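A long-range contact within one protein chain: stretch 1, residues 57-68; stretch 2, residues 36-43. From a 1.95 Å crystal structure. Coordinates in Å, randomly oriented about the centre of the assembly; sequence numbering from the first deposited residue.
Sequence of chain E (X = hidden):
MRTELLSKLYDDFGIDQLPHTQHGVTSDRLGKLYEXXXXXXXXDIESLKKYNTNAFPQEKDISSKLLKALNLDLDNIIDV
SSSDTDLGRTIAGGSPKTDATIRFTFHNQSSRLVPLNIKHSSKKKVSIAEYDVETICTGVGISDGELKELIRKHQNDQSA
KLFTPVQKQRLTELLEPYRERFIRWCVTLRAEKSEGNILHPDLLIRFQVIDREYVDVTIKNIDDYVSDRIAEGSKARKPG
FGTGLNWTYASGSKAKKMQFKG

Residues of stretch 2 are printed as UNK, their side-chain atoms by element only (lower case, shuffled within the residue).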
ATOM      1  N   PRO E  57      16.397  17.658   5.805  1.00 22.54           N
ATOM      2  CA  PRO E  57      15.850  16.829   6.881  1.00 22.80           C
ATOM      3  C   PRO E  57      14.610  16.006   6.540  1.00 21.51           C
ATOM      4  O   PRO E  57      14.471  14.872   7.003  1.00 18.36           O
ATOM      5  CB  PRO E  57      15.574  17.844   7.987  1.00 26.75           C
ATOM      6  CG  PRO E  57      16.590  18.902   7.733  1.00 28.79           C
ATOM      7  CD  PRO E  57      16.514  19.057   6.246  1.00 25.09           C
ATOM      8  N   GLN E  58      13.709  16.570   5.741  1.00 18.44           N
ATOM      9  CA  GLN E  58      12.493  15.844   5.390  1.00 20.15           C
ATOM     10  C   GLN E  58      12.771  14.757   4.362  1.00 18.64           C
ATOM     11  O   GLN E  58      12.394  13.605   4.564  1.00 19.36           O
ATOM     12  CB  GLN E  58      11.414  16.812   4.886  1.00 20.43           C
ATOM     13  CG  GLN E  58      10.076  16.145   4.540  1.00 20.55           C
ATOM     14  CD  GLN E  58       8.926  17.135   4.509  1.00 21.56           C
ATOM     15  OE1 GLN E  58       8.574  17.722   5.531  1.00 21.95           O
ATOM     16  NE2 GLN E  58       8.338  17.328   3.336  1.00 15.97           N
ATOM     17  N   GLU E  59      13.439  15.104   3.269  1.00 16.94           N
ATOM     18  CA  GLU E  59      13.736  14.096   2.262  1.00 18.56           C
ATOM     19  C   GLU E  59      14.700  13.047   2.813  1.00 18.47           C
ATOM     20  O   GLU E  59      14.706  11.902   2.360  1.00 18.63           O
ATOM     21  CB  GLU E  59      14.307  14.742   0.995  1.00 17.63           C
ATOM     22  CG  GLU E  59      13.251  15.459   0.153  1.00 20.38           C
ATOM     23  CD  GLU E  59      12.868  16.834   0.699  1.00 27.49           C
ATOM     24  OE1 GLU E  59      11.719  17.270   0.471  1.00 26.72           O
ATOM     25  OE2 GLU E  59      13.717  17.487   1.340  1.00 28.97           O
ATOM     26  N   LYS E  60      15.516  13.432   3.790  1.00 19.45           N
ATOM     27  CA  LYS E  60      16.447  12.478   4.387  1.00 20.40           C
ATOM     28  C   LYS E  60      15.639  11.458   5.184  1.00 19.70           C
ATOM     29  O   LYS E  60      15.934  10.263   5.155  1.00 19.60           O
ATOM     30  CB  LYS E  60      17.450  13.160   5.319  1.00 19.87           C
ATOM     31  CG  LYS E  60      18.480  12.173   5.874  1.00 20.53           C
ATOM     32  CD  LYS E  60      19.380  12.769   6.952  1.00 19.86           C
ATOM     33  CE  LYS E  60      20.385  11.718   7.446  1.00 21.49           C
ATOM     34  NZ  LYS E  60      21.164  12.152   8.631  1.00 23.26           N
ATOM     35  N   ASP E  61      14.616  11.931   5.895  1.00 20.43           N
ATOM     36  CA  ASP E  61      13.768  11.034   6.681  1.00 19.14           C
ATOM     37  C   ASP E  61      13.063  10.051   5.751  1.00 18.45           C
ATOM     38  O   ASP E  61      12.992   8.863   6.036  1.00 16.64           O
ATOM     39  CB  ASP E  61      12.717  11.821   7.474  1.00 19.12           C
ATOM     40  CG  ASP E  61      11.785  10.914   8.274  1.00 21.83           C
ATOM     41  OD1 ASP E  61      12.284  10.102   9.085  1.00 20.39           O
ATOM     42  OD2 ASP E  61      10.546  11.004   8.099  1.00 19.95           O
ATOM     43  N   ILE E  62      12.546  10.561   4.638  1.00 15.65           N
ATOM     44  CA  ILE E  62      11.843   9.735   3.656  1.00 14.22           C
ATOM     45  C   ILE E  62      12.783   8.712   3.018  1.00 18.32           C
ATOM     46  O   ILE E  62      12.494   7.507   3.014  1.00 16.62           O
ATOM     47  CB  ILE E  62      11.218  10.626   2.560  1.00 15.26           C
ATOM     48  CG1 ILE E  62      10.154  11.533   3.198  1.00 16.18           C
ATOM     49  CG2 ILE E  62      10.631   9.759   1.438  1.00 15.63           C
ATOM     50  CD1 ILE E  62       9.655  12.664   2.276  1.00 14.64           C
ATOM     51  N   SER E  63      13.917   9.179   2.499  1.00 14.45           N
ATOM     52  CA  SER E  63      14.872   8.277   1.874  1.00 16.18           C
ATOM     53  C   SER E  63      15.444   7.241   2.866  1.00 14.79           C
ATOM     54  O   SER E  63      15.600   6.067   2.517  1.00 16.22           O
ATOM     55  CB  SER E  63      15.994   9.081   1.195  1.00 14.23           C
ATOM     56  OG  SER E  63      16.692   9.906   2.110  1.00 14.89           O
ATOM     57  N   SER E  64      15.748   7.662   4.092  1.00 15.59           N
ATOM     58  CA  SER E  64      16.270   6.733   5.100  1.00 16.88           C
ATOM     59  C   SER E  64      15.234   5.662   5.460  1.00 16.08           C
ATOM     60  O   SER E  64      15.572   4.499   5.643  1.00 14.44           O
ATOM     61  CB  SER E  64      16.683   7.474   6.378  1.00 18.62           C
ATOM     62  OG  SER E  64      17.882   8.204   6.184  1.00 23.13           O
ATOM     63  N   LYS E  65      13.970   6.055   5.572  1.00 16.01           N
ATOM     64  CA  LYS E  65      12.928   5.086   5.889  1.00 16.23           C
ATOM     65  C   LYS E  65      12.805   4.068   4.756  1.00 14.79           C
ATOM     66  O   LYS E  65      12.548   2.889   4.995  1.00 15.64           O
ATOM     67  CB  LYS E  65      11.575   5.785   6.103  1.00 11.26           C
ATOM     68  CG  LYS E  65      11.417   6.452   7.463  1.00 16.24           C
ATOM     69  CD  LYS E  65      10.141   7.274   7.535  1.00 14.76           C
ATOM     70  CE  LYS E  65       9.982   7.900   8.915  1.00 21.78           C
ATOM     71  NZ  LYS E  65       8.824   8.831   9.005  1.00 17.69           N
ATOM     72  N   LEU E  66      12.979   4.517   3.519  1.00 12.89           N
ATOM     73  CA  LEU E  66      12.871   3.596   2.395  1.00 14.31           C
ATOM     74  C   LEU E  66      14.037   2.604   2.396  1.00 14.40           C
ATOM     75  O   LEU E  66      13.834   1.396   2.239  1.00 14.84           O
ATOM     76  CB  LEU E  66      12.809   4.366   1.069  1.00 13.98           C
ATOM     77  CG  LEU E  66      12.303   3.550  -0.138  1.00 16.45           C
ATOM     78  CD1 LEU E  66      11.542   4.465  -1.107  1.00 16.66           C
ATOM     79  CD2 LEU E  66      13.472   2.869  -0.841  1.00 17.25           C
ATOM     80  N   LEU E  67      15.255   3.103   2.583  1.00 15.76           N
ATOM     81  CA  LEU E  67      16.421   2.219   2.613  1.00 15.06           C
ATOM     82  C   LEU E  67      16.357   1.274   3.814  1.00 14.96           C
ATOM     83  O   LEU E  67      16.777   0.114   3.738  1.00 16.29           O
ATOM     84  CB  LEU E  67      17.720   3.037   2.662  1.00 14.58           C
ATOM     85  CG  LEU E  67      18.038   3.922   1.447  1.00 18.52           C
ATOM     86  CD1 LEU E  67      19.342   4.673   1.696  1.00 16.35           C
ATOM     87  CD2 LEU E  67      18.137   3.078   0.180  1.00 16.76           C
ATOM     88  N   LYS E  68      15.816   1.763   4.921  1.00 15.30           N
ATOM     89  CA  LYS E  68      15.717   0.951   6.125  1.00 18.17           C
ATOM     90  C   LYS E  68      14.757  -0.221   5.923  1.00 20.69           C
ATOM     91  O   LYS E  68      15.034  -1.346   6.351  1.00 18.18           O
ATOM     92  CB  LYS E  68      15.269   1.821   7.300  1.00 22.73           C
ATOM     93  CG  LYS E  68      15.102   1.089   8.620  1.00 27.58           C
ATOM     94  CD  LYS E  68      14.621   2.059   9.686  1.00 32.87           C
ATOM     95  CE  LYS E  68      14.204   1.354  10.966  1.00 35.97           C
ATOM     96  NZ  LYS E  68      13.757   2.349  11.984  1.00 36.59           N
ATOM     97  N   UNK E  36       5.301  11.188  -7.422  1.00 18.67           N
ATOM     98  CA  UNK E  36       6.386  11.918  -8.058  1.00 19.44           C
ATOM     99  C   UNK E  36       7.444  12.357  -7.047  1.00 18.14           C
ATOM    100  O   UNK E  36       8.624  12.435  -7.373  1.00 18.66           O
ATOM    101  c   UNK E  36       7.592  14.538  -9.874  1.00 33.30           C
ATOM    102  c   UNK E  36       6.548  13.478 -10.090  1.00 32.91           C
ATOM    103  c   UNK E  36       8.164  15.020 -11.203  1.00 33.43           C
ATOM    104  c   UNK E  36       5.818  13.133  -8.801  1.00 23.79           C
ATOM    105  n   UNK E  36       8.965  16.265 -11.014  1.00 26.44           N
ATOM    106  N   UNK E  37       7.012  12.641  -5.823  1.00 17.59           N
ATOM    107  CA  UNK E  37       7.918  13.061  -4.755  1.00 15.32           C
ATOM    108  C   UNK E  37       8.939  11.947  -4.512  1.00 16.18           C
ATOM    109  O   UNK E  37      10.134  12.210  -4.369  1.00 16.56           O
ATOM    110  c   UNK E  37       7.949  14.444   0.041  1.00 13.67           C
ATOM    111  c   UNK E  37       7.830  13.994  -2.331  1.00 16.81           C
ATOM    112  c   UNK E  37       7.096  13.351  -3.496  1.00 15.72           C
ATOM    113  o   UNK E  37       9.609  15.872   0.938  1.00 17.61           O
ATOM    114  c   UNK E  37       7.357  13.826  -1.033  1.00 13.34           C
ATOM    115  c   UNK E  37       8.946  14.814  -2.523  1.00 16.58           C
ATOM    116  c   UNK E  37       9.565  15.451  -1.430  1.00 15.70           C
ATOM    117  c   UNK E  37       9.054  15.257  -0.156  1.00 15.95           C
ATOM    118  N   UNK E  38       8.473  10.700  -4.488  1.00 15.19           N
ATOM    119  CA  UNK E  38       9.375   9.564  -4.289  1.00 14.43           C
ATOM    120  C   UNK E  38      10.277   9.397  -5.509  1.00 14.58           C
ATOM    121  O   UNK E  38      11.480   9.205  -5.368  1.00 15.95           O
ATOM    122  c   UNK E  38       8.593   8.237  -4.059  1.00 14.79           C
ATOM    123  c   UNK E  38       9.554   7.042  -4.017  1.00 14.26           C
ATOM    124  c   UNK E  38       8.654   8.393  -1.494  1.00 12.05           C
ATOM    125  c   UNK E  38       7.800   8.308  -2.753  1.00 10.96           C
ATOM    126  N   UNK E  39       9.698   9.483  -6.706  1.00 14.34           N
ATOM    127  CA  UNK E  39      10.469   9.322  -7.928  1.00 15.77           C
ATOM    128  C   UNK E  39      11.618  10.326  -8.023  1.00 19.20           C
ATOM    129  O   UNK E  39      12.726   9.968  -8.437  1.00 16.48           O
ATOM    130  c   UNK E  39       9.563   9.442  -9.156  1.00 19.00           C
ATOM    131  c   UNK E  39       9.029   7.018  -9.561  1.00 24.15           C
ATOM    132  c   UNK E  39       8.444   8.405  -9.343  1.00 23.10           C
ATOM    133  c   UNK E  39       7.589   8.802 -10.535  1.00 24.26           C
ATOM    134  N   UNK E  40      11.365  11.569  -7.624  1.00 17.22           N
ATOM    135  CA  UNK E  40      12.395  12.600  -7.681  1.00 20.06           C
ATOM    136  C   UNK E  40      13.485  12.412  -6.629  1.00 19.35           C
ATOM    137  O   UNK E  40      14.660  12.664  -6.895  1.00 18.46           O
ATOM    138  c   UNK E  40      11.077  14.455  -8.812  1.00 23.49           C
ATOM    139  c   UNK E  40      11.765  13.990  -7.536  1.00 22.33           C
ATOM    140  o   UNK E  40      11.190  13.755  -9.840  1.00 20.20           O
ATOM    141  o   UNK E  40      10.430  15.525  -8.781  1.00 24.52           O
ATOM    142  N   UNK E  41      13.106  11.974  -5.433  1.00 17.97           N
ATOM    143  CA  UNK E  41      14.093  11.756  -4.388  1.00 18.80           C
ATOM    144  C   UNK E  41      15.065  10.660  -4.839  1.00 18.81           C
ATOM    145  O   UNK E  41      16.265  10.743  -4.570  1.00 16.75           O
ATOM    146  c   UNK E  41      11.814  12.229  -1.248  1.00 18.37           C
ATOM    147  c   UNK E  41      14.468  10.836  -2.063  1.00 19.48           C
ATOM    148  c   UNK E  41      13.419  11.353  -3.049  1.00 19.07           C
ATOM    149  c   UNK E  41      12.680  12.555  -2.459  1.00 18.04           C
ATOM    150  N   UNK E  42      14.541   9.657  -5.546  1.00 16.38           N
ATOM    151  CA  UNK E  42      15.344   8.537  -6.037  1.00 15.33           C
ATOM    152  C   UNK E  42      15.532   8.542  -7.553  1.00 16.68           C
ATOM    153  O   UNK E  42      15.656   7.485  -8.174  1.00 17.59           O
ATOM    154  c   UNK E  42      15.818   5.937  -2.204  1.00 14.16           C
ATOM    155  c   UNK E  42      15.740   6.143  -3.583  1.00 14.61           C
ATOM    156  c   UNK E  42      14.701   7.203  -5.617  1.00 13.16           C
ATOM    157  c   UNK E  42      14.890   6.546  -1.361  1.00 16.17           C
ATOM    158  c   UNK E  42      13.824   7.551  -3.283  1.00 12.30           C
ATOM    159  c   UNK E  42      14.745   6.950  -4.133  1.00 15.20           C
ATOM    160  c   UNK E  42      13.886   7.359  -1.909  1.00 12.44           C
ATOM    161  N   UNK E  43      15.572   9.731  -8.142  1.00 17.67           N
ATOM    162  CA  UNK E  43      15.718   9.877  -9.588  1.00 19.40           C
ATOM    163  C   UNK E  43      17.061   9.380 -10.104  1.00 16.80           C
ATOM    164  O   UNK E  43      17.126   8.709 -11.134  1.00 21.01           O
ATOM    165  c   UNK E  43      15.324  13.074 -11.773  1.00 32.04           C
ATOM    166  c   UNK E  43      15.475  11.589 -11.478  1.00 28.17           C
ATOM    167  c   UNK E  43      14.970  13.306 -13.232  1.00 37.04           C
ATOM    168  n   UNK E  43      13.681  12.641 -13.572  1.00 36.60           N
ATOM    169  c   UNK E  43      15.532  11.348  -9.980  1.00 20.49           C
TER

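Position 36 carries five side-chain atoms, four carbons in a row ending in a nitrogen, and none comes within reach of stretch 1. An unbranched chain with a terminal amine is lysine, so this is Lys36. Its NZ reaches forward along its own helix to an oxygen of position 40, 2.8 Å away.

Position 37 has eight side-chain atoms: one carbon, then a ring of six carbons bearing one oxygen. The oxygen lies 2.6 Å from Glu59 OE1 and 3.1 Å from Gln58 NE2, and a ring carbon approaches Ile62 CD1 to 3.3 Å. A six-membered ring with a single hydroxyl is tyrosine. Tyr37 OH donates to Glu59 OE1, which sits at the ring edge near its plane, as suits a phenolic proton. It also accepts from Gln58 NE2, with an N-H...acceptor angle of 171°, so the hydroxyl works in both directions at once.

Position 38 shows four carbons, forked at the first, with one arm two carbons long. The end of the longer arm lies 3.8 Å from Ile62 CG2 and the short arm 4.4 Å from Leu66 CD1. That beta-branched pattern is isoleucine. The CA-to-CB bond of Ile38 points sideways, yet its end comes nearer, with chi1 and chi2 both m.

Position 39 also has four carbons, but the fork is at the second, and no side-chain atom touches stretch 1. The fork identifies leucine; Leu39 takes no part in the contact.

Position 40 has two carbons, the second carrying two oxygens, and its side chain is out of reach of stretch 1. A short carboxylate is aspartate. Asp40 OD2 is the oxygen met by Lys36 NZ, and the pair forms a salt bridge one helical turn apart.

Position 41 repeats the four-carbon pattern forked at the first. The end of the longer arm lies 3.8 Å from Glu59 CG and from Ile62 CG2, the short arm 4.0 Å from Ser63 CB. It is isoleucine. The CA-to-CB bond of Ile41 points toward stretch 1. The backbones draw close here, Glu59 CA and Ile41 CA being 7.1 Å apart.

Position 42 has one carbon followed by a six-carbon ring without oxygen. Ring carbons lie 3.7 Å from Ser63 CA, 3.8 Å from Leu66 CD1 and 4.4 Å from Leu67 CD2. This is phenylalanine. Phe42 is the first residue to leave helical phi/psi (-110/32), and its CA-to-CB bond still points toward stretch 1. Leu67 CD2 meets the ring edge.

Position 43 has four carbons in a row ending in nitrogen, none touching stretch 1: again lysine. Lys43 is exposed.

The two helices cross nearly at right angles (86°), their axes 10.9 Å apart at closest approach. Positions 37, 38, 41 and 42 meet stretch 1, burying 449 Å² over both sides. Ile62 packs against Tyr37, Ile38 and Ile41, while Leu66 extends the apolar surface to Phe42. The two hydrogen bonds at Tyr37 OH let a buried tyrosine bring its polar end into this largely apolar contact.

Stretch 2 36-43: KYILDIFK
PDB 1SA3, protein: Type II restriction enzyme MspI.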